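Local coordinates for ThiJ/PfpI family protein (Pseudomonas syringae pv. tomato, PDB 3EWN) that is of unknown function but belongs to the ThiJ/PfpI (DJ-1/PfpI) family, whose members share a class I glutamine amidotransferase-like alpha/beta fold, at residues Val57-Asp62 with Ala101-Thr106; Tyr119-Cys124 with Leu179-Ser184; Ser146-Leu151 with Pro158-Val163. All blocks are in the same frame, centred on the assembly; numbering follows the deposited sequence.

Interaction 1: residues Val57-Asp62 with Ala101-Thr106; sequences VAKSLD and ASDAET
Lys59, in the loop that leaves strand 53-58, faces the first turn of helix 104-114, and its CA lies 6.9 Å from CA of Thr106, the nearest pair of the two backbones. The lysine stretches out, with CG anti to the backbone N (chi1 -162°) and the rest extended, so that its ammonium meets Asp103 from the opposite direction. NZ lies 2.8 Å from Asp103 OD1, a salt bridge that uses the syn side of the carboxylate, 20° out of its plane. The other oxygen is already engaged: Asp103 is the N-cap, and its OD2 accepts from both the backbone N and the OG1 of Thr106, which approach on its anti side from opposite faces. An aspartate suits this place because it is short enough to fold back onto the helix start and still offers an oxygen outward. Glu105 crosses the aliphatic part of the lysine at a slant, its OE2 3.0 Å from Lys59 CE, yet 4.1 Å from NZ, too long for a salt bridge. Its OE1 instead takes a water at 2.7 Å that also donates to the Lys59 carbonyl oxygen, 2.6 Å away. The contact ties the loop after sheet strand 53-58 to the N-terminus of helix 104-114 at the protein surface; two carboxylates probably reinforce the lysine's positive charge, which should in turn favour the ionised form of the capping aspartate.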
loop_
_atom_site.group_PDB
_atom_site.type_symbol
_atom_site.label_atom_id
_atom_site.label_comp_id
_atom_site.label_asym_id
_atom_site.label_seq_id
_atom_site.Cartn_x
_atom_site.Cartn_y
_atom_site.Cartn_z
ATOM N N VAL A 57 -1.880 -6.472 -15.265
ATOM C CA VAL A 57 -1.685 -7.646 -16.108
ATOM C C VAL A 57 -1.406 -8.968 -15.412
ATOM O O VAL A 57 -0.575 -9.045 -14.510
ATOM C CB VAL A 57 -0.532 -7.393 -17.096
ATOM C CG1 VAL A 57 -0.488 -8.488 -18.145
ATOM C CG2 VAL A 57 -0.695 -6.031 -17.741
ATOM N N ALA A 58 -2.086 -10.013 -15.872
ATOM C CA ALA A 58 -1.910 -11.354 -15.320
ATOM C C ALA A 58 -2.054 -12.396 -16.422
ATOM O O ALA A 58 -2.455 -12.076 -17.542
ATOM C CB ALA A 58 -2.936 -11.608 -14.226
ATOM N N LYS A 59 -1.729 -13.644 -16.100
ATOM C CA LYS A 59 -1.822 -14.742 -17.062
ATOM C C LYS A 59 -3.255 -14.861 -17.583
ATOM O O LYS A 59 -3.484 -15.231 -18.737
ATOM C CB LYS A 59 -1.377 -16.049 -16.399
ATOM C CG LYS A 59 -1.025 -17.175 -17.362
ATOM C CD LYS A 59 -0.311 -18.309 -16.633
ATOM C CE LYS A 59 0.134 -19.395 -17.601
ATOM N NZ LYS A 59 0.914 -20.469 -16.926
ATOM N N SER A 60 -4.220 -14.551 -16.723
ATOM C CA SER A 60 -5.630 -14.590 -17.095
ATOM C C SER A 60 -6.349 -13.500 -16.311
ATOM O O SER A 60 -5.738 -12.830 -15.476
ATOM C CB SER A 60 -6.239 -15.955 -16.774
ATOM O OG SER A 60 -5.589 -16.985 -17.498
ATOM N N LEU A 61 -7.638 -13.317 -16.569
ATOM C CA LEU A 61 -8.384 -12.281 -15.867
ATOM C C LEU A 61 -8.975 -12.739 -14.539
ATOM O O LEU A 61 -9.623 -11.960 -13.845
ATOM C CB LEU A 61 -9.488 -11.715 -16.767
ATOM C CG LEU A 61 -9.012 -10.934 -18.001
ATOM C CD1 LEU A 61 -10.216 -10.411 -18.765
ATOM C CD2 LEU A 61 -8.118 -9.772 -17.580
ATOM N N ASP A 62 -8.756 -13.999 -14.177
ATOM C CA ASP A 62 -9.276 -14.486 -12.905
ATOM C C ASP A 62 -8.594 -13.709 -11.779
ATOM O O ASP A 62 -7.422 -13.345 -11.883
ATOM C CB ASP A 62 -8.995 -15.982 -12.727
ATOM C CG ASP A 62 -9.613 -16.831 -13.821
ATOM O OD1 ASP A 62 -10.829 -16.705 -14.060
ATOM O OD2 ASP A 62 -8.880 -17.630 -14.438
ATOM N N ALA A 101 8.424 -16.351 -11.582
ATOM C CA ALA A 101 9.744 -16.265 -12.201
ATOM C C ALA A 101 10.166 -17.567 -12.873
ATOM O O ALA A 101 11.214 -17.620 -13.516
ATOM C CB ALA A 101 10.784 -15.861 -11.156
ATOM N N SER A 102 9.351 -18.609 -12.721
ATOM C CA SER A 102 9.638 -19.916 -13.317
ATOM C C SER A 102 8.584 -20.313 -14.350
ATOM O O SER A 102 8.653 -21.395 -14.936
ATOM C CB SER A 102 9.688 -20.994 -12.228
ATOM O OG SER A 102 10.655 -20.678 -11.250
ATOM N N ASP A 103 7.607 -19.438 -14.559
ATOM C CA ASP A 103 6.528 -19.688 -15.509
ATOM C C ASP A 103 6.915 -19.204 -16.909
ATOM O O ASP A 103 7.146 -18.015 -17.126
ATOM C CB ASP A 103 5.260 -18.975 -15.039
ATOM C CG ASP A 103 4.079 -19.230 -15.945
ATOM O OD1 ASP A 103 3.599 -20.382 -15.985
ATOM O OD2 ASP A 103 3.633 -18.279 -16.619
ATOM N N ALA A 104 6.978 -20.134 -17.857
ATOM C CA ALA A 104 7.362 -19.807 -19.228
ATOM C C ALA A 104 6.557 -18.677 -19.869
ATOM O O ALA A 104 7.132 -17.782 -20.492
ATOM C CB ALA A 104 7.281 -21.057 -20.104
ATOM N N GLU A 105 5.235 -18.711 -19.723
ATOM C CA GLU A 105 4.400 -17.678 -20.323
ATOM C C GLU A 105 4.660 -16.310 -19.708
ATOM O O GLU A 105 4.725 -15.307 -20.417
ATOM C CB GLU A 105 2.915 -18.027 -20.191
ATOM C CG GLU A 105 2.013 -17.042 -20.919
ATOM C CD GLU A 105 0.560 -17.479 -20.966
ATOM O OE1 GLU A 105 -0.277 -16.702 -21.481
ATOM O OE2 GLU A 105 0.254 -18.597 -20.495
ATOM N N THR A 106 4.809 -16.268 -18.388
ATOM C CA THR A 106 5.071 -15.005 -17.705
ATOM C C THR A 106 6.411 -14.427 -18.151
ATOM O O THR A 106 6.514 -13.241 -18.455
ATOM C CB THR A 106 5.076 -15.193 -16.174
ATOM O OG1 THR A 106 3.787 -15.653 -15.753
ATOM C CG2 THR A 106 5.380 -13.875 -15.465
HETATM O O HOH W 1 -2.128 -14.802 -20.911
#

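Interaction 2: residues Tyr119-Cys124 with Leu179-Ser184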
loop_
_atom_site.group_PDB
_atom_site.type_symbol
_atom_site.label_atom_id
_atom_site.label_comp_id
_atom_site.label_asym_id
_atom_site.label_seq_id
_atom_site.Cartn_x
_atom_site.Cartn_y
_atom_site.Cartn_z
ATOM N N TYR A 119 10.739 2.196 -19.506
ATOM C CA TYR A 119 11.279 1.929 -18.179
ATOM C C TYR A 119 10.932 0.507 -17.769
ATOM O O TYR A 119 9.806 0.058 -17.966
ATOM C CB TYR A 119 10.691 2.893 -17.150
ATOM C CG TYR A 119 11.032 4.347 -17.382
ATOM C CD1 TYR A 119 12.265 4.871 -16.985
ATOM C CD2 TYR A 119 10.119 5.203 -17.996
ATOM C CE1 TYR A 119 12.574 6.214 -17.193
ATOM C CE2 TYR A 119 10.418 6.546 -18.207
ATOM C CZ TYR A 119 11.645 7.042 -17.804
ATOM O OH TYR A 119 11.939 8.369 -18.010
ATOM N N ILE A 120 11.916 -0.192 -17.207
ATOM C CA ILE A 120 11.750 -1.560 -16.726
ATOM C C ILE A 120 11.927 -1.430 -15.220
ATOM O O ILE A 120 12.993 -1.041 -14.739
ATOM C CB ILE A 120 12.823 -2.482 -17.332
ATOM C CG1 ILE A 120 12.586 -2.594 -18.843
ATOM C CG2 ILE A 120 12.792 -3.849 -16.659
ATOM C CD1 ILE A 120 13.631 -3.408 -19.579
ATOM N N THR A 121 10.881 -1.755 -14.473
ATOM C CA THR A 121 10.924 -1.576 -13.031
ATOM C C THR A 121 10.364 -2.730 -12.219
ATOM O O THR A 121 9.683 -3.609 -12.740
ATOM C CB THR A 121 10.133 -0.317 -12.644
ATOM O OG1 THR A 121 8.741 -0.544 -12.905
ATOM C CG2 THR A 121 10.594 0.885 -13.470
ATOM N N SER A 122 10.649 -2.699 -10.923
ATOM C CA SER A 122 10.161 -3.717 -10.005
ATOM C C SER A 122 10.394 -3.236 -8.587
ATOM O O SER A 122 11.138 -2.282 -8.351
ATOM C CB SER A 122 10.896 -5.048 -10.213
ATOM O OG SER A 122 12.250 -4.973 -9.783
ATOM N N VAL A 123 9.729 -3.891 -7.649
ATOM C CA VAL A 123 9.879 -3.582 -6.238
ATOM C C VAL A 123 10.029 -4.909 -5.502
ATOM O O VAL A 123 9.440 -5.915 -5.897
ATOM C CB VAL A 123 8.637 -2.818 -5.695
ATOM C CG1 VAL A 123 8.610 -2.850 -4.169
ATOM C CG2 VAL A 123 8.670 -1.382 -6.184
ATOM N N CYS A 124 10.853 -4.926 -4.461
ATOM C CA CYS A 124 11.020 -6.134 -3.665
ATOM C C CYS A 124 11.537 -7.308 -4.504
ATOM O O CYS A 124 12.345 -7.117 -5.410
ATOM C CB CYS A 124 9.674 -6.479 -3.019
ATOM S SG CYS A 124 9.749 -7.562 -1.582
ATOM N N LEU A 179 7.020 2.839 -2.222
ATOM C CA LEU A 179 6.542 4.217 -2.145
ATOM C C LEU A 179 7.614 5.207 -2.587
ATOM O O LEU A 179 7.327 6.165 -3.307
ATOM C CB LEU A 179 6.104 4.544 -0.721
ATOM C CG LEU A 179 4.791 3.916 -0.270
ATOM C CD1 LEU A 179 4.613 4.122 1.230
ATOM C CD2 LEU A 179 3.636 4.542 -1.049
ATOM N N ASP A 180 8.850 4.981 -2.153
ATOM C CA ASP A 180 9.939 5.874 -2.532
ATOM C C ASP A 180 10.247 5.703 -4.013
ATOM O O ASP A 180 10.536 6.666 -4.725
ATOM C CB ASP A 180 11.169 5.598 -1.662
ATOM C CG ASP A 180 10.920 5.944 -0.205
ATOM O OD1 ASP A 180 10.186 6.922 0.034
ATOM O OD2 ASP A 180 11.447 5.257 0.693
ATOM N N PHE A 181 10.170 4.463 -4.471
ATOM C CA PHE A 181 10.383 4.151 -5.872
ATOM C C PHE A 181 9.308 4.886 -6.682
ATOM O O PHE A 181 9.601 5.539 -7.688
ATOM C CB PHE A 181 10.249 2.640 -6.068
ATOM C CG PHE A 181 9.850 2.238 -7.458
ATOM C CD1 PHE A 181 10.776 2.241 -8.490
ATOM C CD2 PHE A 181 8.539 1.876 -7.732
ATOM C CE1 PHE A 181 10.398 1.887 -9.786
ATOM C CE2 PHE A 181 8.149 1.522 -9.020
ATOM C CZ PHE A 181 9.081 1.528 -10.049
ATOM N N GLY A 182 8.064 4.778 -6.225
ATOM C CA GLY A 182 6.950 5.413 -6.914
ATOM C C GLY A 182 7.023 6.927 -6.995
ATOM O O GLY A 182 6.819 7.509 -8.060
ATOM N N LEU A 183 7.310 7.575 -5.873
ATOM C CA LEU A 183 7.392 9.030 -5.857
ATOM C C LEU A 183 8.496 9.511 -6.800
ATOM O O LEU A 183 8.349 10.520 -7.491
ATOM C CB LEU A 183 7.657 9.527 -4.434
ATOM C CG LEU A 183 7.533 11.033 -4.181
ATOM C CD1 LEU A 183 6.119 11.514 -4.539
ATOM C CD2 LEU A 183 7.839 11.320 -2.718
ATOM N N SER A 184 9.606 8.787 -6.825
ATOM C CA SER A 184 10.697 9.148 -7.714
ATOM C C SER A 184 10.254 8.968 -9.164
ATOM O O SER A 184 10.613 9.765 -10.032
ATOM C CB SER A 184 11.926 8.287 -7.427
ATOM O OG SER A 184 12.509 8.652 -6.188
#
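Phe181 meets Thr121 and Val123 in the hydrophobic layer between the central, mostly parallel sheet and helix 177-189, buried close to the middle of the chain. A chi1 of 155° swings the ring away from its own backbone N and out to the strand, its far end pressed against the threonine. Phe181 CZ is 3.4 Å from Thr121 CB, and the two side chains cross at about a right angle. The methyl CG2 of Thr121 lies in the ring plane at its edge, 3.8 Å from Phe181 CE1. Closer to the root of the ring, Val123 CG2 packs obliquely, 3.6 Å from Phe181 CD2, while the carbonyl oxygen of Ser122 stands over one face, at a looser distance. This is helix-on-sheet packing of an alpha/beta sandwich: helix and strand run nearly antiparallel (152°), with their axes 9.5 Å apart. Strand 119-123 leads directly into Cys124, whose positive phi (60°) is consistent with the nucleophile elbow of DJ-1/PfpI relatives. Beta-branched residues suit the strand, where alternate side chains, Thr121 and Val123, point to the helix. Threonine fits despite its hydroxyl because OG1 is satisfied by the carbonyl oxygen of Leu88 on the adjoining strand, while its carbon atoms serve the aromatic ring. Ile170 of strand 169-172 also touches Phe181, and Phe89 and Pro42 pack on Val123.

Interaction 3: residues Ser146-Leu151 with Pro158-Val163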
loop_
_atom_site.group_PDB
_atom_site.type_symbol
_atom_site.label_atom_id
_atom_site.label_comp_id
_atom_site.label_asym_id
_atom_site.label_seq_id
_atom_site.Cartn_x
_atom_site.Cartn_y
_atom_site.Cartn_z
ATOM N N SER A 146 16.317 -10.333 1.581
ATOM C CA SER A 146 16.423 -11.789 1.657
ATOM C C SER A 146 16.853 -12.485 0.370
ATOM O O SER A 146 17.237 -13.656 0.406
ATOM C CB SER A 146 15.092 -12.390 2.113
ATOM O OG SER A 146 14.084 -12.183 1.134
ATOM N N CYS A 147 16.807 -11.779 -0.758
ATOM C CA CYS A 147 17.170 -12.397 -2.033
ATOM C C CYS A 147 17.943 -11.486 -2.979
ATOM O O CYS A 147 18.118 -11.812 -4.150
ATOM C CB CYS A 147 15.902 -12.878 -2.745
ATOM S SG CYS A 147 14.722 -11.553 -3.135
ATOM N N ARG A 148 18.419 -10.354 -2.472
ATOM C CA ARG A 148 19.150 -9.404 -3.305
ATOM C C ARG A 148 20.371 -10.003 -4.014
ATOM O O ARG A 148 20.571 -9.793 -5.214
ATOM C CB ARG A 148 19.581 -8.204 -2.456
ATOM C CG ARG A 148 20.115 -7.037 -3.261
ATOM C CD ARG A 148 20.454 -5.850 -2.366
ATOM N NE ARG A 148 21.557 -6.153 -1.457
ATOM C CZ ARG A 148 21.448 -6.214 -0.134
ATOM N NH1 ARG A 148 20.281 -5.989 0.456
ATOM N NH2 ARG A 148 22.510 -6.508 0.601
ATOM N N ASP A 149 21.186 -10.755 -3.282
ATOM C CA ASP A 149 22.381 -11.335 -3.884
ATOM C C ASP A 149 22.105 -12.357 -4.976
ATOM O O ASP A 149 22.947 -12.575 -5.845
ATOM C CB ASP A 149 23.275 -11.956 -2.811
ATOM C CG ASP A 149 23.934 -10.913 -1.938
ATOM O OD1 ASP A 149 24.391 -9.888 -2.488
ATOM O OD2 ASP A 149 24.003 -11.116 -0.712
ATOM N N ALA A 150 20.931 -12.979 -4.941
ATOM C CA ALA A 150 20.582 -13.970 -5.954
ATOM C C ALA A 150 20.581 -13.356 -7.352
ATOM O O ALA A 150 20.839 -14.046 -8.339
ATOM C CB ALA A 150 19.204 -14.574 -5.647
ATOM N N LEU A 151 20.305 -12.055 -7.429
ATOM C CA LEU A 151 20.243 -11.346 -8.704
ATOM C C LEU A 151 21.486 -11.509 -9.577
ATOM O O LEU A 151 21.394 -11.459 -10.805
ATOM C CB LEU A 151 19.980 -9.856 -8.466
ATOM C CG LEU A 151 18.632 -9.509 -7.828
ATOM C CD1 LEU A 151 18.579 -8.016 -7.523
ATOM C CD2 LEU A 151 17.499 -9.923 -8.769
ATOM N N PRO A 158 24.018 -6.885 -7.886
ATOM C CA PRO A 158 23.275 -6.596 -6.657
ATOM C C PRO A 158 23.798 -5.314 -6.017
ATOM O O PRO A 158 24.994 -5.190 -5.759
ATOM C CB PRO A 158 23.539 -7.832 -5.798
ATOM C CG PRO A 158 23.672 -8.915 -6.820
ATOM C CD PRO A 158 24.547 -8.259 -7.864
ATOM N N THR A 159 22.895 -4.368 -5.767
ATOM C CA THR A 159 23.254 -3.082 -5.176
ATOM C C THR A 159 22.404 -2.811 -3.933
ATOM O O THR A 159 21.176 -2.826 -4.005
ATOM C CB THR A 159 23.023 -1.946 -6.189
ATOM O OG1 THR A 159 23.642 -2.289 -7.435
ATOM C CG2 THR A 159 23.614 -0.641 -5.676
ATOM N N GLU A 160 23.049 -2.550 -2.798
ATOM C CA GLU A 160 22.294 -2.296 -1.576
ATOM C C GLU A 160 21.902 -0.833 -1.413
ATOM O O GLU A 160 22.641 -0.037 -0.839
ATOM C CB GLU A 160 23.071 -2.749 -0.333
ATOM C CG GLU A 160 22.158 -3.003 0.872
ATOM C CD GLU A 160 22.905 -3.291 2.164
ATOM O OE1 GLU A 160 24.033 -3.826 2.109
ATOM O OE2 GLU A 160 22.348 -2.999 3.244
ATOM N N ALA A 161 20.730 -0.497 -1.941
ATOM C CA ALA A 161 20.162 0.841 -1.859
ATOM C C ALA A 161 18.651 0.629 -1.899
ATOM O O ALA A 161 18.181 -0.369 -2.445
ATOM C CB ALA A 161 20.608 1.692 -3.038
ATOM N N ARG A 162 17.892 1.553 -1.321
ATOM C CA ARG A 162 16.438 1.423 -1.292
ATOM C C ARG A 162 15.839 1.550 -2.690
ATOM O O ARG A 162 14.848 0.891 -3.020
ATOM C CB ARG A 162 15.842 2.480 -0.365
ATOM C CG ARG A 162 14.395 2.213 0.018
ATOM C CD ARG A 162 13.986 3.117 1.161
ATOM N NE ARG A 162 12.603 2.929 1.587
ATOM C CZ ARG A 162 12.147 1.857 2.229
ATOM N NH1 ARG A 162 12.955 0.846 2.521
ATOM N NH2 ARG A 162 10.882 1.818 2.623
ATOM N N VAL A 163 16.441 2.412 -3.501
ATOM C CA VAL A 163 16.004 2.622 -4.875
ATOM C C VAL A 163 17.257 2.684 -5.734
ATOM O O VAL A 163 18.169 3.455 -5.450
ATOM C CB VAL A 163 15.220 3.944 -5.042
ATOM C CG1 VAL A 163 14.843 4.141 -6.504
ATOM C CG2 VAL A 163 13.971 3.923 -4.171
#
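Arg148 and Glu160 supply the charged part of this contact, by stacking and charge attraction, without a hydrogen bond. The guanidinium lies flat over the glutamate chain, with Glu160 CG 3.3 Å above the centre of its plane, and guanidinium and carboxylate planes are only 13° apart. Glu160 OE1 is 3.4 Å from Arg148 NH2 but far off the guanidinium plane, where none of its N-H bonds is aimed, which leaves an electrostatic salt bridge. A bend at chi3 (65°) turns the guanidinium onto Glu160 after the aliphatic chain has run past the Thr159 carbonyl, whose oxygen lies 3.5 Å from Arg148 CD. Arginine suits the place in having both a greasy stem and a flat cation for stacking. The backbone turns at each partner: Glu160 is the centre of an inverse gamma turn, closed by a weak bond from Ala161 N to Thr159 O, and Asp149-Leu151 begin a 3-10 segment that follows Arg148. These are the loops flanking short strand 157-158, which pairs in parallel with strand 140-141. Apolar and van der Waals contacts centre on Pro158, the last residue of that strand. Its CG touches the Arg148 carbonyl oxygen at 3.6 Å and Leu151 CB at 4.2 Å, while Asp149 OD1 comes to 4.0 Å from Pro158 CB. The compact, rigid proline ring packs here against the side of the 3-10 turn.

Interactions 2 and 3 touch: Arg162 NE makes a salt bridge of 2.7 Å with Asp180 OD2, and Val163 packs on Asp180 and Phe181. Along the chain, both segments of interaction 3 fall between those of interaction 2. Arg162 NH1 bonds the carbonyl oxygen of Glu203, and Asp180 OD2 the backbone N of Asp207, both of the second subunit. Interaction 1 touches neither, its centre 21 Å from that of interaction 2 and 24 Å from that of interaction 3, but helix 104-114 leads into strand 119-123. The probable active site borders interactions 2 and 3: Cys124, just after strand 119-123, touches His144, whose ND1 is hydrogen-bonded to Ser146 OG, also bonded to a glycerol probably from crystallisation.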